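Side-chain contacts in lipolytic protein G-D-S-L family (Chitinophaga pinensis, PDB 4Q7Q), which is of unconfirmed function but probably hydrolyses ester bonds, as a possible lipase of the GDSL family of SGNH hydrolases: residues K91-D94 / Y95-N99; T102-Y105 / G106-I110; F160-A163 / V164-I167. All blocks are in the same frame, centred on the assembly; numbering follows the deposited sequence.

Contact 1. Residues K91-D94 / Y95-N99; sequences KLDD and YQHDN
L92 O accepts from both Y95 N and Q96 N in a single turn of helix, Q96 N lying 2.9 Å from L92 O and almost on the line of that carbonyl, Y95 N above the carbonyl plane; H97 N closes the turn on D93 O. The side-chain link is made by N99, whose ND2 gives one N-H to each of two carboxylates: 3.0 Å and nearly straight (167°) to D94 OD1, 3.1 Å to D93 OD1. Both acceptors lie close to the N99 amide plane, but the D94 carboxylate stands almost perpendicular to it (85°) and is met from above its own plane. With CG beside the backbone N (chi1 -63°), the D94 carboxylate also accepts from K91 N, which reaches the anti lone pair of OD2 at 2.9 Å. With an alanine here in place of the aspartate, K91 N is likely to lose this acceptor and the N99 amide the straighter of its two bonds, keeping the one to D93. On the flank, L92 CD2 packs against Q96 NE2 at 3.7 Å. A water bridges D94 O and N99 N. The D94 bond back to K91 N is one half of a capping box, without the reciprocal bond, since the lysine side chain offers no acceptor and leads away.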
loop_
_atom_site.group_PDB
_atom_site.type_symbol
_atom_site.label_atom_id
_atom_site.label_comp_id
_atom_site.label_asym_id
_atom_site.label_seq_id
_atom_site.Cartn_x
_atom_site.Cartn_y
_atom_site.Cartn_z
ATOM N N LYS A 91 9.062 17.684 4.565
ATOM C CA LYS A 91 8.334 18.345 5.639
ATOM C C LYS A 91 7.097 19.015 5.067
ATOM O O LYS A 91 6.961 19.133 3.854
ATOM C CB LYS A 91 9.223 19.377 6.339
ATOM C CG LYS A 91 10.460 18.793 7.032
ATOM C CD LYS A 91 11.320 19.879 7.689
ATOM C CE LYS A 91 12.447 19.274 8.527
ATOM N NZ LYS A 91 13.372 20.312 9.081
ATOM N N LEU A 92 6.202 19.471 5.935
ATOM C CA LEU A 92 4.961 20.085 5.469
ATOM C C LEU A 92 5.213 21.266 4.519
ATOM O O LEU A 92 4.417 21.517 3.618
ATOM C CB LEU A 92 4.085 20.505 6.652
ATOM C CG LEU A 92 2.711 21.102 6.318
ATOM C CD1 LEU A 92 1.858 20.129 5.520
ATOM C CD2 LEU A 92 1.979 21.549 7.581
ATOM N N ASP A 93 6.327 21.971 4.716
ATOM C CA ASP A 93 6.727 23.060 3.823
ATOM C C ASP A 93 6.813 22.620 2.361
ATOM O O ASP A 93 6.525 23.402 1.451
ATOM C CB ASP A 93 8.077 23.630 4.262
ATOM C CG ASP A 93 8.558 24.757 3.367
ATOM O OD1 ASP A 93 9.370 24.491 2.456
ATOM O OD2 ASP A 93 8.129 25.911 3.577
ATOM N N ASP A 94 7.222 21.371 2.142
ATOM C CA ASP A 94 7.302 20.803 0.796
ATOM C C ASP A 94 5.926 20.534 0.196
ATOM O O ASP A 94 5.778 20.414 -1.022
ATOM C CB ASP A 94 8.113 19.507 0.805
ATOM C CG ASP A 94 9.549 19.729 1.219
ATOM O OD1 ASP A 94 10.273 20.401 0.461
ATOM O OD2 ASP A 94 9.952 19.232 2.290
ATOM N N TYR A 95 4.920 20.416 1.053
ATOM C CA TYR A 95 3.556 20.286 0.575
ATOM C C TYR A 95 2.944 21.667 0.325
ATOM O O TYR A 95 2.178 21.858 -0.621
ATOM C CB TYR A 95 2.688 19.491 1.558
ATOM C CG TYR A 95 1.269 19.376 1.068
ATOM C CD1 TYR A 95 0.892 18.352 0.207
ATOM C CD2 TYR A 95 0.311 20.324 1.424
ATOM C CE1 TYR A 95 -0.403 18.264 -0.266
ATOM C CE2 TYR A 95 -0.978 20.244 0.952
ATOM C CZ TYR A 95 -1.330 19.216 0.111
ATOM O OH TYR A 95 -2.612 19.137 -0.356
ATOM N N GLN A 96 3.280 22.624 1.182
ATOM C CA GLN A 96 2.705 23.963 1.103
ATOM C C GLN A 96 3.251 24.754 -0.074
ATOM O O GLN A 96 2.549 25.587 -0.660
ATOM C CB GLN A 96 2.977 24.724 2.400
ATOM C CG GLN A 96 2.206 24.189 3.591
ATOM C CD GLN A 96 2.771 24.674 4.911
ATOM O OE1 GLN A 96 3.972 24.895 5.037
ATOM N NE2 GLN A 96 1.905 24.835 5.904
ATOM N N HIS A 97 4.511 24.502 -0.407
ATOM C CA HIS A 97 5.196 25.257 -1.446
ATOM C C HIS A 97 5.808 24.334 -2.486
ATOM O O HIS A 97 6.099 23.167 -2.207
ATOM C CB HIS A 97 6.284 26.133 -0.828
ATOM C CG HIS A 97 5.794 27.003 0.284
ATOM N ND1 HIS A 97 5.124 28.187 0.063
ATOM C CD2 HIS A 97 5.872 26.858 1.627
ATOM C CE1 HIS A 97 4.810 28.735 1.223
ATOM N NE2 HIS A 97 5.253 27.950 2.188
ATOM N N ASP A 98 6.003 24.868 -3.685
ATOM C CA ASP A 98 6.555 24.100 -4.787
ATOM C C ASP A 98 8.078 24.052 -4.707
ATOM O O ASP A 98 8.770 24.937 -5.221
ATOM C CB ASP A 98 6.116 24.704 -6.120
ATOM C CG ASP A 98 6.468 23.828 -7.305
ATOM O OD1 ASP A 98 7.173 22.810 -7.120
ATOM O OD2 ASP A 98 6.045 24.169 -8.432
ATOM N N ASN A 99 8.590 23.008 -4.064
ATOM C CA ASN A 99 10.022 22.774 -4.000
ATOM C C ASN A 99 10.417 21.639 -4.933
ATOM O O ASN A 99 11.495 21.059 -4.802
ATOM C CB ASN A 99 10.445 22.464 -2.564
ATOM C CG ASN A 99 10.129 23.602 -1.615
ATOM O OD1 ASN A 99 10.143 24.771 -2.008
ATOM N ND2 ASN A 99 9.827 23.268 -0.363
HETATM O O HOH W 1 7.627 20.487 -3.044
#

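Contact 2. Residues T102-Y105 / G106-I110; sequences TTVY and GSFRI
T103 is the N-cap residue of helix 104-118, and G106 N makes the capping bond to its side chain, donating to T103 OG1 over 3.0 Å with an N-H...O angle of 155°. The hydroxyl is placed for this by chi1 of 61°, which sets OG1 between the backbone N and the carbonyl carbon of T103. The backbone bonds then take over, S107 N to T103 O at 2.9 Å, F108 N to V104 O at 3.0 Å and R109 N to Y105 O. Apolar contact is confined to V104 and F108, which lie side by side and point the same way; V104 CG1 is 3.8 Å from F108 CE1. V104 O sits at the edge of the F108 ring, in its plane, 3.3 Å from CD1. Among the polar side chains, S107 OG is hydrogen-bonded to N101 and R87, while G106 O lies 3.4 Å off the plane of the R109 guanidinium, toward its rim, and R109 NE bonds to D94 O. The chemistry implies a helix start whose G106 amide, buried and too early in the helix for a backbone i-to-i-4 bond within it, is paid for by the T103 hydroxyl, while V104 and F108 give the next turn an apolar flank.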
loop_
_atom_site.group_PDB
_atom_site.type_symbol
_atom_site.label_atom_id
_atom_site.label_comp_id
_atom_site.label_asym_id
_atom_site.label_seq_id
_atom_site.Cartn_x
_atom_site.Cartn_y
_atom_site.Cartn_z
ATOM N N THR A 102 10.511 16.279 -5.100
ATOM C CA THR A 102 11.758 15.800 -4.510
ATOM C C THR A 102 11.582 15.129 -3.154
ATOM O O THR A 102 12.552 14.613 -2.578
ATOM C CB THR A 102 12.708 16.973 -4.304
ATOM O OG1 THR A 102 12.080 17.933 -3.443
ATOM C CG2 THR A 102 13.024 17.632 -5.636
ATOM N N THR A 103 10.359 15.175 -2.633
ATOM C CA THR A 103 10.025 14.561 -1.354
ATOM C C THR A 103 8.630 13.987 -1.471
ATOM O O THR A 103 7.890 14.322 -2.404
ATOM C CB THR A 103 9.995 15.586 -0.200
ATOM O OG1 THR A 103 8.987 16.578 -0.465
ATOM C CG2 THR A 103 11.347 16.264 -0.028
ATOM N N VAL A 104 8.261 13.153 -0.505
ATOM C CA VAL A 104 6.921 12.582 -0.443
ATOM C C VAL A 104 5.863 13.674 -0.273
ATOM O O VAL A 104 4.862 13.697 -0.994
ATOM C CB VAL A 104 6.810 11.525 0.671
ATOM C CG1 VAL A 104 5.400 10.987 0.744
ATOM C CG2 VAL A 104 7.800 10.400 0.409
ATOM N N TYR A 105 6.086 14.589 0.662
ATOM C CA TYR A 105 5.184 15.723 0.821
ATOM C C TYR A 105 5.015 16.496 -0.498
ATOM O O TYR A 105 3.902 16.897 -0.851
ATOM C CB TYR A 105 5.716 16.671 1.890
ATOM C CG TYR A 105 5.359 16.353 3.332
ATOM C CD1 TYR A 105 4.130 16.721 3.857
ATOM C CD2 TYR A 105 6.278 15.747 4.183
ATOM C CE1 TYR A 105 3.815 16.478 5.182
ATOM C CE2 TYR A 105 5.974 15.503 5.516
ATOM C CZ TYR A 105 4.736 15.875 6.011
ATOM O OH TYR A 105 4.401 15.641 7.332
ATOM N N GLY A 106 6.117 16.706 -1.222
ATOM C CA GLY A 106 6.070 17.357 -2.524
ATOM C C GLY A 106 5.226 16.598 -3.540
ATOM O O GLY A 106 4.429 17.190 -4.271
ATOM N N SER A 107 5.392 15.277 -3.579
ATOM C CA SER A 107 4.627 14.438 -4.503
ATOM C C SER A 107 3.142 14.526 -4.207
ATOM O O SER A 107 2.320 14.553 -5.120
ATOM C CB SER A 107 5.065 12.977 -4.408
ATOM O OG SER A 107 6.412 12.826 -4.811
ATOM N N PHE A 108 2.793 14.550 -2.925
ATOM C CA PHE A 108 1.383 14.637 -2.567
ATOM C C PHE A 108 0.798 15.988 -2.950
ATOM O O PHE A 108 -0.372 16.066 -3.330
ATOM C CB PHE A 108 1.147 14.300 -1.097
ATOM C CG PHE A 108 0.988 12.828 -0.842
ATOM C CD1 PHE A 108 2.078 11.981 -0.920
ATOM C CD2 PHE A 108 -0.254 12.292 -0.532
ATOM C CE1 PHE A 108 1.936 10.612 -0.690
ATOM C CE2 PHE A 108 -0.407 10.932 -0.301
ATOM C CZ PHE A 108 0.692 10.086 -0.377
ATOM N N ARG A 109 1.614 17.037 -2.885
ATOM C CA ARG A 109 1.189 18.351 -3.352
ATOM C C ARG A 109 0.806 18.293 -4.832
ATOM O O ARG A 109 -0.256 18.780 -5.232
ATOM C CB ARG A 109 2.282 19.406 -3.111
ATOM C CG ARG A 109 2.004 20.740 -3.810
ATOM C CD ARG A 109 3.173 21.722 -3.662
ATOM N NE ARG A 109 4.457 21.069 -3.912
ATOM C CZ ARG A 109 4.944 20.806 -5.120
ATOM N NH1 ARG A 109 6.113 20.189 -5.240
ATOM N NH2 ARG A 109 4.261 21.146 -6.208
ATOM N N ILE A 110 1.664 17.673 -5.634
ATOM C CA ILE A 110 1.420 17.516 -7.063
ATOM C C ILE A 110 0.159 16.690 -7.336
ATOM O O ILE A 110 -0.676 17.064 -8.163
ATOM C CB ILE A 110 2.645 16.861 -7.744
ATOM C CG1 ILE A 110 3.837 17.817 -7.679
ATOM C CG2 ILE A 110 2.332 16.451 -9.179
ATOM C CD1 ILE A 110 5.105 17.205 -8.197
#

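Contact 3. Residues F160-A163 / V164-I167; sequences FANA and VLTI
T166 turns its OG1 beside its own backbone N (chi1 -60°), which carries the hydroxyl back along the helix to N162 O, while CG2 stands anti to that N. The resulting T166 OG1 to N162 O bond is 2.8 Å long, and the hydroxyl is the donor. T166 N binds the same oxygen, so one residue grips one carbonyl twice. The evidence that the two donors do not compete for one position is angular: OG1 lies 37° out of the N162 carbonyl plane and N is tilted 24° from it, from the opposite face. L165 uses a similar first torsion to lay its chain over the preceding turn, CG at 3.4 Å from A161 O. Its CD1 also approaches N162 OD1 to 3.9 Å, the two side chains crossing at a slant. V164 sends its CG2 branch back to F160 O, and I167 CG1 does the same to A163 O at 3.3 Å.

These are the internal contacts of helix 157-171, which lies against the parallel sheet of the flavodoxin-like alpha/beta/alpha fold found in SGNH hydrolases. V164 and I167 touch L126 of strand 123-127, and V164 and L165 touch V175 of strand 175-176. The backbone ladder is regular, with i to i-4 bonds from V164 N to F160 O, from L165 N to A161 O, at 3.0 Å in this second case, and from I167 N to A163 O. A163 has only a methyl group, and on that side of the helix Y105 packs against both A163 and T166. F160 points away from the following turn, and its ring meets that of W83 with the planes nearly perpendicular, while V104 also touches it.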
loop_
_atom_site.group_PDB
_atom_site.type_symbol
_atom_site.label_atom_id
_atom_site.label_comp_id
_atom_site.label_asym_id
_atom_site.label_seq_id
_atom_site.Cartn_x
_atom_site.Cartn_y
_atom_site.Cartn_z
ATOM N N PHE A 160 6.376 7.843 6.949
ATOM C CA PHE A 160 5.576 8.005 5.738
ATOM C C PHE A 160 4.090 8.052 6.082
ATOM O O PHE A 160 3.348 8.884 5.561
ATOM C CB PHE A 160 5.903 6.893 4.731
ATOM C CG PHE A 160 7.276 7.014 4.138
ATOM C CD1 PHE A 160 8.403 6.718 4.895
ATOM C CD2 PHE A 160 7.451 7.452 2.831
ATOM C CE1 PHE A 160 9.677 6.850 4.359
ATOM C CE2 PHE A 160 8.718 7.586 2.293
ATOM C CZ PHE A 160 9.829 7.282 3.053
ATOM N N ALA A 161 3.653 7.164 6.965
ATOM C CA ALA A 161 2.276 7.208 7.438
ATOM C C ALA A 161 1.988 8.544 8.114
ATOM O O ALA A 161 0.928 9.139 7.910
ATOM C CB ALA A 161 2.008 6.063 8.389
ATOM N N ASN A 162 2.941 9.028 8.903
ATOM C CA ASN A 162 2.739 10.277 9.624
ATOM C C ASN A 162 2.653 11.476 8.684
ATOM O O ASN A 162 1.870 12.405 8.919
ATOM C CB ASN A 162 3.818 10.473 10.696
ATOM C CG ASN A 162 3.670 9.497 11.865
ATOM O OD1 ASN A 162 2.617 8.884 12.048
ATOM N ND2 ASN A 162 4.719 9.367 12.667
ATOM N N ALA A 163 3.442 11.455 7.614
ATOM C CA ALA A 163 3.344 12.504 6.598
ATOM C C ALA A 163 1.943 12.545 5.977
ATOM O O ALA A 163 1.350 13.616 5.826
ATOM C CB ALA A 163 4.400 12.311 5.527
ATOM N N VAL A 164 1.413 11.380 5.621
ATOM C CA VAL A 164 0.070 11.304 5.056
ATOM C C VAL A 164 -0.961 11.838 6.057
ATOM O O VAL A 164 -1.842 12.618 5.702
ATOM C CB VAL A 164 -0.279 9.860 4.634
ATOM C CG1 VAL A 164 -1.745 9.765 4.226
ATOM C CG2 VAL A 164 0.659 9.392 3.500
ATOM N N LEU A 165 -0.832 11.432 7.315
ATOM C CA LEU A 165 -1.722 11.926 8.361
ATOM C C LEU A 165 -1.628 13.443 8.497
ATOM O O LEU A 165 -2.637 14.127 8.649
ATOM C CB LEU A 165 -1.417 11.255 9.695
ATOM C CG LEU A 165 -1.816 9.781 9.816
ATOM C CD1 LEU A 165 -1.105 9.163 11.004
ATOM C CD2 LEU A 165 -3.325 9.637 9.962
ATOM N N THR A 166 -0.409 13.967 8.441
ATOM C CA THR A 166 -0.193 15.409 8.546
ATOM C C THR A 166 -0.843 16.172 7.393
ATOM O O THR A 166 -1.471 17.201 7.614
ATOM C CB THR A 166 1.312 15.739 8.631
ATOM O OG1 THR A 166 1.867 15.109 9.792
ATOM C CG2 THR A 166 1.538 17.238 8.730
ATOM N N ILE A 167 -0.705 15.664 6.171
ATOM C CA ILE A 167 -1.333 16.293 5.008
ATOM C C ILE A 167 -2.848 16.265 5.134
ATOM O O ILE A 167 -3.525 17.247 4.820
ATOM C CB ILE A 167 -0.916 15.596 3.691
ATOM C CG1 ILE A 167 0.585 15.772 3.450
ATOM C CG2 ILE A 167 -1.688 16.154 2.508
ATOM C CD1 ILE A 167 1.133 14.865 2.384
#

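Overall arrangement
Contact 1 spans a short helix and the turn that leaves it, contact 2 the start of helix 104-118, and contact 3 the middle of helix 157-171. They also differ in depth. Contact 1 lies at the surface, its centre about 23 Å from that of the chain, and relies on carboxylates, an amide and a water. Contacts 2 and 3, with centres about 17 Å and 14 Å out, are buried; backbone bonds join them, each aided by one threonine hydroxyl, T103 accepting and T166 donating, while their apolar side chains face neighbouring elements. Helix 104-118 touches both helix 92-96 and helix 157-171; contact 1 also meets contact 3 through Y95 on I167. Contact 3 is packed on strands 123-127 and 175-176.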